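Side-chain contacts in RagB/SusD family nutrient uptake outer membrane protein (Bacteroides thetaiotaomicron, PDB 7KV2), which probably binds beta-glucan at the bacterial cell surface and serves its uptake across the outer membrane: residues Ala78-Val83 with Tyr329-Asn334; Gln92-Met97 with Trp319-Val324; Asp261-Thr266 with Leu375-Ala380; Tyr306-Gly311 with Ala348-His353; Leu362-Thr365 with Gln369-Gly372. One frame throughout, in Å; residues are numbered along the deposited sequence.

In the fold
Contacts 2, 3 and 5 are buried, and contacts 1 and 4 are partly buried. Contacts 2 and 3 lie nearer the middle of the chain, their centres about 16 and 14 Å from its centre; contact 5 is buried though it lies much further out. Contact 1 rests on charge, while contacts 2 and 4 are apolar. Contact 3 mixes aromatic and water-mediated links, and contact 5 turns on one hydroxyl. Contacts 1 and 2 share a neighbourhood, since the backbone of V83 meets that of C322. Contact 4 uses helix 346-355, and Y364 of contact 5 packs on the same helix at L350. The centres of contacts 4 and 5 are about 9 Å apart.

Contact 1: residues Ala78-Val83 with Tyr329-Asn334; sequences ADDLWV and YERYSN
R331 lays the end of its guanidinium against the carboxylate of D80 and the carbonyl of D79. NH1 makes a salt bridge to OD1 of D80, at 2.9 Å. As a hydrogen bond it is weak, because the N-H...O angle is only 125°. NH2 lies 3.3 Å from the same D80 OD1. It also gives a weak hydrogen bond to the D79 backbone O, at 3.4 Å. That oxygen sits at the edge of the guanidinium, near its plane. D80 OD1 comes in obliquely instead, and the carboxylate and guanidinium planes stand 52° apart. The two side chains cross at about a right angle.

R331 reaches across from helix 326-331. Its chain bends at chi3 (51°), which brings the head round to the loop 78-83. The D79 carboxylate is a looser neighbour. Its OD2 is 4.5 Å from R331 NH2 and well out of the guanidinium plane, so charge alone links them. D79 OD2 has its own salt bridge to R463. D80 OD1 also takes a hydrogen bond from NE2 of H454, on helix 446-456, which R331 touches as well. Cut back to an alanine here, the side chain would no longer reach the loop, and D80 would probably keep H454 but lose its arginine mate. The contact thus joins two parts of the SusD fold by charge more than by straight bonds. R331 is likely to offset some of the negative charge of D79 and D80.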
# COMPACT_ATOMS: atom_id res chain seq x y z
N ALA A 78 -0.58 -1.19 13.19
CA ALA A 78 -1.55 -2.29 13.45
C ALA A 78 -0.91 -3.35 14.37
O ALA A 78 -0.12 -2.99 15.28
CB ALA A 78 -2.02 -2.86 12.13
N ASP A 79 -1.17 -4.64 14.11
CA ASP A 79 -0.93 -5.73 15.08
C ASP A 79 -0.16 -6.89 14.42
O ASP A 79 -0.23 -8.02 14.94
CB ASP A 79 -2.25 -6.20 15.69
CG ASP A 79 -3.31 -6.64 14.70
OD1 ASP A 79 -3.30 -6.14 13.56
OD2 ASP A 79 -4.21 -7.42 15.10
N ASP A 80 0.58 -6.64 13.33
CA ASP A 80 1.15 -7.77 12.53
C ASP A 80 2.67 -7.76 12.49
O ASP A 80 3.28 -8.86 12.43
CB ASP A 80 0.62 -7.73 11.09
CG ASP A 80 -0.85 -8.06 10.98
OD1 ASP A 80 -1.36 -8.76 11.87
OD2 ASP A 80 -1.47 -7.56 10.04
N LEU A 81 3.27 -6.57 12.53
CA LEU A 81 4.72 -6.35 12.40
C LEU A 81 5.21 -5.61 13.63
O LEU A 81 4.38 -4.86 14.26
CB LEU A 81 5.01 -5.49 11.16
CG LEU A 81 4.38 -5.92 9.84
CD1 LEU A 81 4.74 -4.92 8.75
CD2 LEU A 81 4.87 -7.31 9.43
N TRP A 82 6.50 -5.67 13.88
CA TRP A 82 7.17 -4.70 14.75
C TRP A 82 7.78 -3.58 13.88
O TRP A 82 7.47 -3.50 12.64
CB TRP A 82 8.20 -5.42 15.64
CG TRP A 82 7.60 -6.42 16.57
CD1 TRP A 82 7.94 -7.74 16.66
CD2 TRP A 82 6.58 -6.21 17.57
NE1 TRP A 82 7.20 -8.37 17.62
CE2 TRP A 82 6.39 -7.44 18.23
CE3 TRP A 82 5.87 -5.08 18.04
CZ2 TRP A 82 5.45 -7.60 19.26
CZ3 TRP A 82 4.98 -5.23 19.09
CH2 TRP A 82 4.74 -6.49 19.66
N VAL A 83 8.58 -2.70 14.48
CA VAL A 83 9.16 -1.55 13.75
C VAL A 83 10.62 -1.85 13.44
O VAL A 83 11.05 -1.64 12.29
CB VAL A 83 8.95 -0.24 14.52
CG1 VAL A 83 9.55 0.92 13.76
CG2 VAL A 83 7.47 0.00 14.80
N TYR A 329 2.78 -15.23 12.85
CA TYR A 329 3.06 -16.62 12.39
C TYR A 329 2.10 -17.62 13.06
O TYR A 329 1.54 -18.55 12.36
CB TYR A 329 4.50 -16.97 12.70
CG TYR A 329 4.83 -18.40 12.36
CD1 TYR A 329 5.28 -18.74 11.10
CD2 TYR A 329 4.78 -19.39 13.33
CE1 TYR A 329 5.66 -20.05 10.82
CE2 TYR A 329 5.12 -20.70 13.05
CZ TYR A 329 5.56 -21.03 11.79
OH TYR A 329 5.91 -22.34 11.54
N GLU A 330 1.88 -17.46 14.37
CA GLU A 330 1.05 -18.39 15.19
C GLU A 330 -0.44 -18.30 14.88
O GLU A 330 -1.12 -19.25 15.21
CB GLU A 330 1.25 -18.10 16.68
CG GLU A 330 2.64 -18.40 17.13
CD GLU A 330 2.91 -18.11 18.60
OE1 GLU A 330 2.23 -17.22 19.19
OE2 GLU A 330 3.87 -18.73 19.12
N ARG A 331 -0.95 -17.24 14.24
CA ARG A 331 -2.42 -17.11 14.02
C ARG A 331 -2.84 -17.99 12.84
O ARG A 331 -4.03 -18.34 12.77
CB ARG A 331 -2.84 -15.64 13.95
CG ARG A 331 -3.00 -15.00 12.57
CD ARG A 331 -3.69 -13.62 12.61
NE ARG A 331 -3.05 -12.73 13.60
CZ ARG A 331 -2.12 -11.80 13.31
NH1 ARG A 331 -1.69 -11.62 12.07
NH2 ARG A 331 -1.61 -11.04 14.27
N TYR A 332 -1.90 -18.43 11.99
CA TYR A 332 -2.15 -19.30 10.82
C TYR A 332 -2.27 -20.77 11.20
O TYR A 332 -1.45 -21.27 11.98
CB TYR A 332 -1.04 -19.18 9.77
CG TYR A 332 -1.04 -17.84 9.06
CD1 TYR A 332 -1.96 -17.55 8.05
CD2 TYR A 332 -0.22 -16.81 9.50
CE1 TYR A 332 -1.99 -16.30 7.43
CE2 TYR A 332 -0.22 -15.58 8.87
CZ TYR A 332 -1.14 -15.29 7.85
OH TYR A 332 -1.19 -14.03 7.29
N SER A 333 -3.21 -21.46 10.56
CA SER A 333 -3.23 -22.94 10.47
C SER A 333 -2.00 -23.43 9.68
O SER A 333 -1.50 -22.71 8.80
CB SER A 333 -4.57 -23.36 9.91
OG SER A 333 -4.51 -24.65 9.35
N ASN A 334 -1.46 -24.61 10.04
CA ASN A 334 -0.29 -25.29 9.42
C ASN A 334 -0.43 -25.46 7.89
O ASN A 334 0.60 -25.51 7.20
CB ASN A 334 -0.09 -26.73 9.95
CG ASN A 334 0.45 -26.76 11.35
OD1 ASN A 334 1.33 -25.97 11.70
ND2 ASN A 334 -0.11 -27.63 12.17

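Contact 2: residues Gln92-Met97 with Trp319-Val324; sequences QPWHLM and WGFCPV
W94 and F321 meet as an oblique aromatic pair. The six-membered ring of W94 has its centroid 5.0 Å from that of F321. The ring planes are 55° apart. The touching is done by one corner of the indole: W94 CZ3 lies 3.8 Å from F321 CD1. The same CZ3 is 3.9 Å from F321 CB, so it meets the root of the phenylalanine side chain as well as its ring. W94 CE3 is a little further off, 4.0 Å from F321 CD1. The two side chains cross at about a right angle. F321 has CG beside its own backbone N (chi1 -66°), which turns the ring to meet the indole.

The second apolar touch is with sulfur. C322 SG lies 4.5 Å from W94 CZ3, also oblique to the indole.

The pair links a short helix to a loop in the SusD fold, a framework whose regular structure is largely helix, with tetratricopeptide-type repeats and long loops. W94 sits on helix 92-98 and F321 in the loop between helices 299-303 and 326-331. The sequence parts are more than 200 residues apart.

Backbone hydrogen bonds also hold the loop: F321 with L302, C322 with V83. On the helix side, W94 NE1 makes a weak hydrogen bond to O of Y67, and the indole also touches M73. A buffer molecule, probably from the crystallisation liquor, lies near the F321 side chain.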
# COMPACT_ATOMS: atom_id res chain seq x y z
N GLN A 92 12.88 7.06 14.28
CA GLN A 92 12.06 7.28 15.50
C GLN A 92 10.63 7.62 15.15
O GLN A 92 9.71 7.20 15.86
CB GLN A 92 12.67 8.39 16.39
CG GLN A 92 11.91 8.62 17.69
CD GLN A 92 12.76 9.45 18.61
OE1 GLN A 92 13.58 10.27 18.19
NE2 GLN A 92 12.59 9.22 19.89
N PRO A 93 10.34 8.43 14.09
CA PRO A 93 8.97 8.75 13.76
C PRO A 93 8.12 7.49 13.58
O PRO A 93 6.92 7.53 13.96
CB PRO A 93 9.07 9.60 12.47
CG PRO A 93 10.45 10.18 12.53
CD PRO A 93 11.29 9.12 13.20
N TRP A 94 8.71 6.40 13.05
CA TRP A 94 7.93 5.15 12.87
C TRP A 94 7.57 4.56 14.24
O TRP A 94 6.42 4.13 14.44
CB TRP A 94 8.77 4.12 12.11
CG TRP A 94 9.19 4.47 10.71
CD1 TRP A 94 9.21 5.67 10.06
CD2 TRP A 94 9.77 3.53 9.81
NE1 TRP A 94 9.72 5.53 8.79
CE2 TRP A 94 10.12 4.23 8.63
CE3 TRP A 94 10.01 2.16 9.89
CZ2 TRP A 94 10.62 3.56 7.52
CZ3 TRP A 94 10.54 1.52 8.80
CH2 TRP A 94 10.84 2.21 7.64
N HIS A 95 8.55 4.54 15.14
CA HIS A 95 8.35 4.00 16.51
C HIS A 95 7.27 4.83 17.22
O HIS A 95 6.32 4.25 17.85
CB HIS A 95 9.68 3.98 17.24
CG HIS A 95 10.62 2.98 16.73
ND1 HIS A 95 10.47 1.64 17.05
CD2 HIS A 95 11.72 3.09 15.95
CE1 HIS A 95 11.46 0.97 16.48
NE2 HIS A 95 12.26 1.82 15.81
N LEU A 96 7.32 6.15 17.07
CA LEU A 96 6.29 7.00 17.71
C LEU A 96 4.90 6.72 17.13
O LEU A 96 3.95 6.53 17.91
CB LEU A 96 6.69 8.47 17.57
CG LEU A 96 8.01 8.88 18.20
CD1 LEU A 96 8.20 10.38 17.98
CD2 LEU A 96 8.06 8.57 19.68
N MET A 97 4.75 6.66 15.80
CA MET A 97 3.44 6.37 15.19
C MET A 97 2.91 5.02 15.70
O MET A 97 1.69 4.88 15.91
CB MET A 97 3.59 6.27 13.67
CG MET A 97 3.87 7.58 13.01
SD MET A 97 4.53 7.34 11.31
CE MET A 97 3.13 6.53 10.54
N TRP A 319 18.09 -3.92 6.48
CA TRP A 319 18.36 -3.09 7.68
C TRP A 319 17.57 -3.54 8.93
O TRP A 319 17.68 -2.85 9.94
CB TRP A 319 18.08 -1.64 7.33
CG TRP A 319 19.01 -1.09 6.30
CD1 TRP A 319 20.24 -1.53 5.93
CD2 TRP A 319 18.80 0.13 5.57
NE1 TRP A 319 20.77 -0.69 4.98
CE2 TRP A 319 19.92 0.33 4.75
CE3 TRP A 319 17.74 1.04 5.52
CZ2 TRP A 319 20.00 1.40 3.86
CZ3 TRP A 319 17.83 2.10 4.64
CH2 TRP A 319 18.95 2.27 3.83
N GLY A 320 16.79 -4.62 8.86
CA GLY A 320 16.07 -5.24 9.98
C GLY A 320 14.89 -4.40 10.51
O GLY A 320 14.54 -4.50 11.71
N PHE A 321 14.27 -3.60 9.67
CA PHE A 321 12.97 -2.99 9.99
C PHE A 321 11.84 -3.99 9.76
O PHE A 321 11.97 -4.95 8.94
CB PHE A 321 12.73 -1.68 9.27
CG PHE A 321 13.68 -0.58 9.70
CD1 PHE A 321 13.43 0.20 10.81
CD2 PHE A 321 14.79 -0.26 8.92
CE1 PHE A 321 14.31 1.22 11.19
CE2 PHE A 321 15.67 0.74 9.29
CZ PHE A 321 15.41 1.51 10.41
N CYS A 322 10.73 -3.70 10.43
CA CYS A 322 9.45 -4.43 10.35
C CYS A 322 9.63 -5.95 10.39
O CYS A 322 9.07 -6.61 9.52
CB CYS A 322 8.70 -4.00 9.11
SG CYS A 322 8.21 -2.26 9.20
N PRO A 323 10.29 -6.53 11.41
CA PRO A 323 10.19 -7.97 11.68
C PRO A 323 8.71 -8.35 11.79
O PRO A 323 7.87 -7.50 12.13
CB PRO A 323 10.74 -8.21 13.09
CG PRO A 323 11.44 -6.96 13.45
CD PRO A 323 11.03 -5.87 12.48
N VAL A 324 8.39 -9.57 11.37
CA VAL A 324 7.01 -10.09 11.51
C VAL A 324 6.86 -10.65 12.94
O VAL A 324 7.74 -11.37 13.41
CB VAL A 324 6.72 -11.17 10.45
CG1 VAL A 324 5.36 -11.80 10.74
CG2 VAL A 324 6.82 -10.59 9.04

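Contact 3: residues Asp261-Thr266 with Leu375-Ala380; sequences DIFKET and LEKYAA
K377, whose chain runs over the ring of F263, has its NZ gripped by several groups. NZ makes a salt bridge to E460 and a hydrogen bond to O of V458. Weak hydrogen bonds run to Y259 OH and E456 O. The chain is extended beyond CG, which lays its methylenes along one face of F263. CG makes a CH-pi contact, 3.9 Å from the ring centroid and 17° off the normal. CD follows, 3.7 Å from F263 CE2. I262 CG2 lies over the opposite face, toward the rim, so the phenyl has an aliphatic neighbour on both faces.

Y378 meets the same ring differently. The edge of F263 points at the face of Y378 in an offset edge-to-face pair, planes 78° apart. F263 CE1 is 3.5 Å from Y378 OH, which is itself hydrogen-bonded to the backbone N of R401.

A water bridges the two backbones. It donates to F263 O at 2.9 Å and to K377 O at 2.8 Å.

The contact joins the loop before strand 273-277 to the turn after strand 373-375. Its chemistry implies a divided role for K377: the methylenes pack on an aromatic ring, while the charge goes to partners beyond it.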
# COMPACT_ATOMS: atom_id res chain seq x y z
N ASP A 261 2.76 -17.76 -5.49
CA ASP A 261 3.20 -17.24 -6.81
C ASP A 261 2.95 -15.72 -6.94
O ASP A 261 3.51 -15.08 -7.86
CB ASP A 261 2.49 -17.95 -7.94
CG ASP A 261 2.91 -19.40 -8.14
OD1 ASP A 261 4.08 -19.72 -7.80
OD2 ASP A 261 2.04 -20.17 -8.63
N ILE A 262 2.19 -15.14 -6.02
CA ILE A 262 1.70 -13.74 -6.15
C ILE A 262 2.88 -12.74 -6.14
O ILE A 262 2.88 -11.84 -6.99
CB ILE A 262 0.69 -13.42 -5.04
CG1 ILE A 262 -0.59 -14.25 -5.21
CG2 ILE A 262 0.39 -11.93 -5.07
CD1 ILE A 262 -1.51 -14.22 -3.98
N PHE A 263 3.78 -12.86 -5.16
CA PHE A 263 4.78 -11.82 -4.79
C PHE A 263 6.12 -12.12 -5.45
O PHE A 263 7.06 -11.35 -5.31
CB PHE A 263 4.88 -11.67 -3.26
CG PHE A 263 3.62 -11.04 -2.74
CD1 PHE A 263 3.43 -9.68 -2.84
CD2 PHE A 263 2.61 -11.80 -2.19
CE1 PHE A 263 2.24 -9.09 -2.45
CE2 PHE A 263 1.43 -11.20 -1.77
CZ PHE A 263 1.25 -9.85 -1.88
N LYS A 264 6.19 -13.22 -6.21
CA LYS A 264 7.30 -13.49 -7.14
C LYS A 264 7.30 -12.46 -8.25
O LYS A 264 6.18 -11.96 -8.65
CB LYS A 264 7.17 -14.89 -7.75
CG LYS A 264 7.31 -16.00 -6.74
CD LYS A 264 7.12 -17.39 -7.37
CE LYS A 264 7.37 -18.51 -6.38
NZ LYS A 264 6.98 -19.79 -7.00
N GLU A 265 8.45 -12.26 -8.86
CA GLU A 265 8.56 -11.34 -10.00
C GLU A 265 7.62 -11.82 -11.12
O GLU A 265 6.94 -10.97 -11.75
CB GLU A 265 10.01 -11.19 -10.45
CG GLU A 265 10.11 -10.17 -11.56
CD GLU A 265 11.46 -9.97 -12.23
OE1 GLU A 265 12.36 -10.83 -12.10
OE2 GLU A 265 11.58 -8.92 -12.85
N THR A 266 7.54 -13.14 -11.35
CA THR A 266 6.58 -13.73 -12.32
C THR A 266 5.12 -13.47 -11.95
O THR A 266 4.28 -13.64 -12.86
CB THR A 266 6.82 -15.22 -12.54
OG1 THR A 266 6.73 -15.89 -11.28
CG2 THR A 266 8.14 -15.43 -13.25
N LEU A 375 9.17 -10.34 6.62
CA LEU A 375 8.01 -10.29 5.69
C LEU A 375 8.49 -10.82 4.34
O LEU A 375 9.13 -10.09 3.55
CB LEU A 375 7.48 -8.86 5.59
CG LEU A 375 6.29 -8.68 4.66
CD1 LEU A 375 5.07 -9.41 5.18
CD2 LEU A 375 5.97 -7.20 4.51
N GLU A 376 8.15 -12.07 4.07
CA GLU A 376 8.56 -12.78 2.84
C GLU A 376 8.06 -12.07 1.59
O GLU A 376 8.80 -12.07 0.59
CB GLU A 376 8.08 -14.22 2.94
CG GLU A 376 8.40 -15.07 1.71
CD GLU A 376 9.87 -15.26 1.37
OE1 GLU A 376 10.73 -14.77 2.11
OE2 GLU A 376 10.14 -15.82 0.30
N LYS A 377 6.86 -11.48 1.61
CA LYS A 377 6.25 -10.88 0.41
C LYS A 377 7.21 -9.90 -0.27
O LYS A 377 7.21 -9.82 -1.51
CB LYS A 377 4.97 -10.14 0.74
CG LYS A 377 3.87 -11.05 1.25
CD LYS A 377 2.62 -10.29 1.64
CE LYS A 377 1.55 -11.20 2.21
NZ LYS A 377 0.29 -10.50 2.59
N TYR A 378 7.94 -9.10 0.51
CA TYR A 378 8.79 -8.00 0.00
C TYR A 378 10.24 -8.18 0.47
O TYR A 378 11.02 -7.21 0.48
CB TYR A 378 8.18 -6.64 0.37
CG TYR A 378 6.88 -6.39 -0.37
CD1 TYR A 378 6.85 -6.38 -1.76
CD2 TYR A 378 5.69 -6.22 0.31
CE1 TYR A 378 5.67 -6.18 -2.44
CE2 TYR A 378 4.51 -5.99 -0.36
CZ TYR A 378 4.49 -5.96 -1.74
OH TYR A 378 3.33 -5.73 -2.41
N ALA A 379 10.61 -9.40 0.85
CA ALA A 379 11.98 -9.73 1.25
C ALA A 379 12.92 -9.56 0.05
O ALA A 379 12.50 -9.68 -1.12
CB ALA A 379 12.04 -11.13 1.77
N ALA A 380 14.17 -9.22 0.36
CA ALA A 380 15.28 -9.14 -0.61
C ALA A 380 15.62 -10.57 -1.06
O ALA A 380 16.08 -11.42 -0.24
CB ALA A 380 16.46 -8.44 -0.00
O HOH W 1 7.37 -8.79 -4.06

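Contact 4: residues Tyr306-Gly311 with Ala348-His353; sequences YIWPNG and AVLDAH
P309 and L350 are the pair nearest in backbone, their CA atoms 9.7 Å apart, so the loop and the helix meet through side chains alone. W308 does most of the work. Its CG is anti to the backbone N (chi1 -180°), and the six-membered end of the indole swings onto the helix. There CH2 lies 3.4 Å from L350 CD2, a close packing distance. W308 CZ3 is 3.6 Å from L350 CG and 3.8 Å from L350 CD1, so the leucine fork sits across two ring atoms, obliquely to the ring. W308 and L350 run side by side, pointing opposite ways.

V349 comes from a different side. Its CG1 lies at the edge of the indole, in the ring plane, 3.9 Å from W308 CH2. P309 adds a lighter touch, with CG 4.4 Å from L350 CD2. Its CD also covers one face of the W308 ring, 3.5 Å above the plane and toward the rim. The indole NE1 is turned to its own loop, where it makes a hydrogen bond to O of T312.

W308 also meets W344 edge-to-face. W344 belongs to strand 343-345, which runs straight into helix 346-355 and pairs antiparallel with strand 373-375. Within the SusD-family part of the chain, W308 therefore bridges the loop after helix 299-303 to both the strand and the helix that follows it.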
# COMPACT_ATOMS: atom_id res chain seq x y z
N TYR A 306 19.39 -7.86 8.97
CA TYR A 306 20.65 -7.10 9.03
C TYR A 306 21.84 -8.07 8.99
O TYR A 306 21.90 -9.04 9.82
CB TYR A 306 20.62 -6.25 10.30
CG TYR A 306 21.67 -5.15 10.34
CD1 TYR A 306 21.74 -4.19 9.36
CD2 TYR A 306 22.54 -5.05 11.43
CE1 TYR A 306 22.66 -3.15 9.42
CE2 TYR A 306 23.44 -4.01 11.51
CZ TYR A 306 23.49 -3.05 10.52
OH TYR A 306 24.37 -2.03 10.59
N ILE A 307 22.73 -7.83 8.04
CA ILE A 307 23.99 -8.60 7.80
C ILE A 307 23.65 -10.09 7.68
O ILE A 307 24.40 -10.97 8.19
CB ILE A 307 25.06 -8.29 8.84
CG1 ILE A 307 25.01 -6.81 9.26
CG2 ILE A 307 26.42 -8.68 8.29
CD1 ILE A 307 26.04 -6.44 10.32
N TRP A 308 22.54 -10.37 7.01
CA TRP A 308 22.25 -11.73 6.48
C TRP A 308 23.39 -12.14 5.55
O TRP A 308 23.87 -11.34 4.76
CB TRP A 308 20.91 -11.74 5.75
CG TRP A 308 20.55 -13.08 5.20
CD1 TRP A 308 20.70 -13.49 3.91
CD2 TRP A 308 19.99 -14.19 5.92
NE1 TRP A 308 20.22 -14.77 3.78
CE2 TRP A 308 19.81 -15.24 4.99
CE3 TRP A 308 19.56 -14.38 7.23
CZ2 TRP A 308 19.28 -16.47 5.36
CZ3 TRP A 308 19.02 -15.60 7.59
CH2 TRP A 308 18.92 -16.64 6.67
N PRO A 309 23.85 -13.41 5.60
CA PRO A 309 24.76 -13.91 4.57
C PRO A 309 24.06 -14.05 3.19
O PRO A 309 23.43 -15.06 2.93
CB PRO A 309 25.21 -15.24 5.19
CG PRO A 309 24.04 -15.69 6.04
CD PRO A 309 23.52 -14.40 6.65
N ASN A 310 24.22 -13.03 2.36
CA ASN A 310 23.69 -12.90 0.98
C ASN A 310 23.79 -14.25 0.24
O ASN A 310 24.90 -14.85 0.16
CB ASN A 310 24.39 -11.77 0.23
CG ASN A 310 23.81 -10.41 0.51
OD1 ASN A 310 22.91 -10.28 1.34
ND2 ASN A 310 24.33 -9.41 -0.18
N GLY A 311 22.66 -14.70 -0.29
CA GLY A 311 22.55 -15.92 -1.11
C GLY A 311 22.12 -17.12 -0.32
O GLY A 311 21.59 -18.07 -0.96
N ALA A 348 15.25 -20.07 11.58
CA ALA A 348 15.10 -21.54 11.36
C ALA A 348 16.01 -21.97 10.22
O ALA A 348 16.64 -23.07 10.28
CB ALA A 348 13.66 -21.90 11.10
N VAL A 349 16.14 -21.13 9.19
CA VAL A 349 17.01 -21.42 8.00
C VAL A 349 18.47 -21.57 8.47
O VAL A 349 19.14 -22.56 8.09
CB VAL A 349 16.85 -20.31 6.95
CG1 VAL A 349 17.96 -20.34 5.92
CG2 VAL A 349 15.47 -20.36 6.29
N LEU A 350 18.95 -20.65 9.29
CA LEU A 350 20.33 -20.75 9.78
C LEU A 350 20.49 -21.92 10.76
O LEU A 350 21.55 -22.54 10.74
CB LEU A 350 20.74 -19.41 10.39
CG LEU A 350 20.76 -18.21 9.43
CD1 LEU A 350 21.46 -17.02 10.07
CD2 LEU A 350 21.43 -18.51 8.10
N ASP A 351 19.52 -22.16 11.65
CA ASP A 351 19.54 -23.27 12.64
C ASP A 351 19.73 -24.57 11.84
O ASP A 351 20.59 -25.38 12.23
CB ASP A 351 18.27 -23.37 13.49
CG ASP A 351 18.04 -22.21 14.44
OD1 ASP A 351 19.00 -21.47 14.70
OD2 ASP A 351 16.90 -22.04 14.92
N ALA A 352 18.99 -24.72 10.74
CA ALA A 352 19.04 -25.93 9.88
C ALA A 352 20.44 -26.04 9.26
O ALA A 352 21.07 -27.13 9.37
CB ALA A 352 17.97 -25.88 8.83
N HIS A 353 20.88 -24.96 8.62
CA HIS A 353 22.21 -24.82 7.99
C HIS A 353 23.32 -25.26 8.96
O HIS A 353 24.24 -25.97 8.49
CB HIS A 353 22.51 -23.39 7.57
CG HIS A 353 23.84 -23.31 6.92
ND1 HIS A 353 25.00 -23.12 7.64
CD2 HIS A 353 24.19 -23.48 5.63
CE1 HIS A 353 26.01 -23.11 6.81
NE2 HIS A 353 25.55 -23.35 5.56

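Contact 5: residues Leu362-Thr365 with Gln369-Gly372; sequences LSYT and QDTG
Y364 gives its hydroxyl hydrogen to the carboxylate of D370. Both sit in the loop that connects helix 346-355 to strand 373-375, within the SusD-family part of the protein. The packed part is the buried tyrosine. Its OH lies 2.6 Å from D370 OD1, a short bond, and OD1 uses its syn lone pair, on the side of the other oxygen. OD1 sits at the edge of the phenol ring, in its plane. The ring and carboxylate planes are turned 54° apart.

Y364 takes a crowded position: CG lies between the backbone N and the carbonyl carbon (chi1 71°). This sends the ring toward D370. The ring also packs against Q347 and L350 of helix 346-355.

The carboxylate side is looser. D370 is partly exposed, whereas Y364 and G372 are buried. D370 OD2 is the more distant oxygen, 3.3 Å from the OH of Y364. A phenylalanine in place of Y364 would probably leave D370 OD1 without its hydroxyl mate and the carboxylate freer to turn.

G372 has a positive phi (88°), and with this backbone a side chain would clash with the T371 carbonyl, which favours glycine. Y364 OH comes within 3.4 Å of G372 CA.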
# COMPACT_ATOMS: atom_id res chain seq x y z
N LEU A 362 26.53 -20.11 10.74
CA LEU A 362 26.19 -18.74 10.28
C LEU A 362 25.24 -18.10 11.29
O LEU A 362 24.45 -18.84 11.95
CB LEU A 362 25.54 -18.82 8.90
CG LEU A 362 26.43 -19.33 7.77
CD1 LEU A 362 25.58 -19.73 6.58
CD2 LEU A 362 27.44 -18.26 7.38
N SER A 363 25.26 -16.78 11.36
CA SER A 363 24.23 -15.97 12.05
C SER A 363 23.92 -14.74 11.18
O SER A 363 24.74 -14.38 10.32
CB SER A 363 24.67 -15.59 13.44
OG SER A 363 25.81 -14.75 13.37
N TYR A 364 22.80 -14.09 11.42
CA TYR A 364 22.61 -12.68 11.02
C TYR A 364 22.71 -11.86 12.30
O TYR A 364 22.74 -12.48 13.37
CB TYR A 364 21.32 -12.47 10.20
CG TYR A 364 20.03 -12.58 10.96
CD1 TYR A 364 19.41 -13.80 11.12
CD2 TYR A 364 19.40 -11.47 11.50
CE1 TYR A 364 18.24 -13.93 11.83
CE2 TYR A 364 18.21 -11.59 12.21
CZ TYR A 364 17.64 -12.82 12.40
OH TYR A 364 16.47 -13.00 13.06
N THR A 365 22.64 -10.54 12.18
CA THR A 365 22.67 -9.57 13.29
C THR A 365 21.24 -9.18 13.68
O THR A 365 20.60 -8.41 12.96
CB THR A 365 23.58 -8.39 12.94
OG1 THR A 365 24.89 -8.92 12.69
CG2 THR A 365 23.65 -7.39 14.08
N GLN A 369 13.51 -5.62 18.43
CA GLN A 369 12.22 -6.32 18.18
C GLN A 369 12.40 -7.51 17.23
O GLN A 369 11.39 -8.03 16.77
CB GLN A 369 11.15 -5.33 17.71
CG GLN A 369 10.98 -4.17 18.69
CD GLN A 369 10.05 -3.09 18.18
OE1 GLN A 369 10.06 -2.73 16.99
NE2 GLN A 369 9.30 -2.49 19.10
N ASP A 370 13.59 -8.10 17.17
CA ASP A 370 13.85 -9.30 16.34
C ASP A 370 12.94 -10.44 16.79
O ASP A 370 12.76 -10.64 18.01
CB ASP A 370 15.29 -9.80 16.46
CG ASP A 370 15.55 -11.02 15.58
OD1 ASP A 370 15.65 -10.85 14.34
OD2 ASP A 370 15.63 -12.15 16.13
N THR A 371 12.34 -11.16 15.84
CA THR A 371 11.52 -12.35 16.15
C THR A 371 12.10 -13.59 15.46
O THR A 371 11.55 -14.70 15.73
CB THR A 371 10.08 -12.16 15.66
OG1 THR A 371 10.17 -11.97 14.25
CG2 THR A 371 9.42 -10.99 16.34
N GLY A 372 13.06 -13.44 14.55
CA GLY A 372 13.46 -14.55 13.65
C GLY A 372 12.63 -14.61 12.37
O GLY A 372 13.03 -15.34 11.43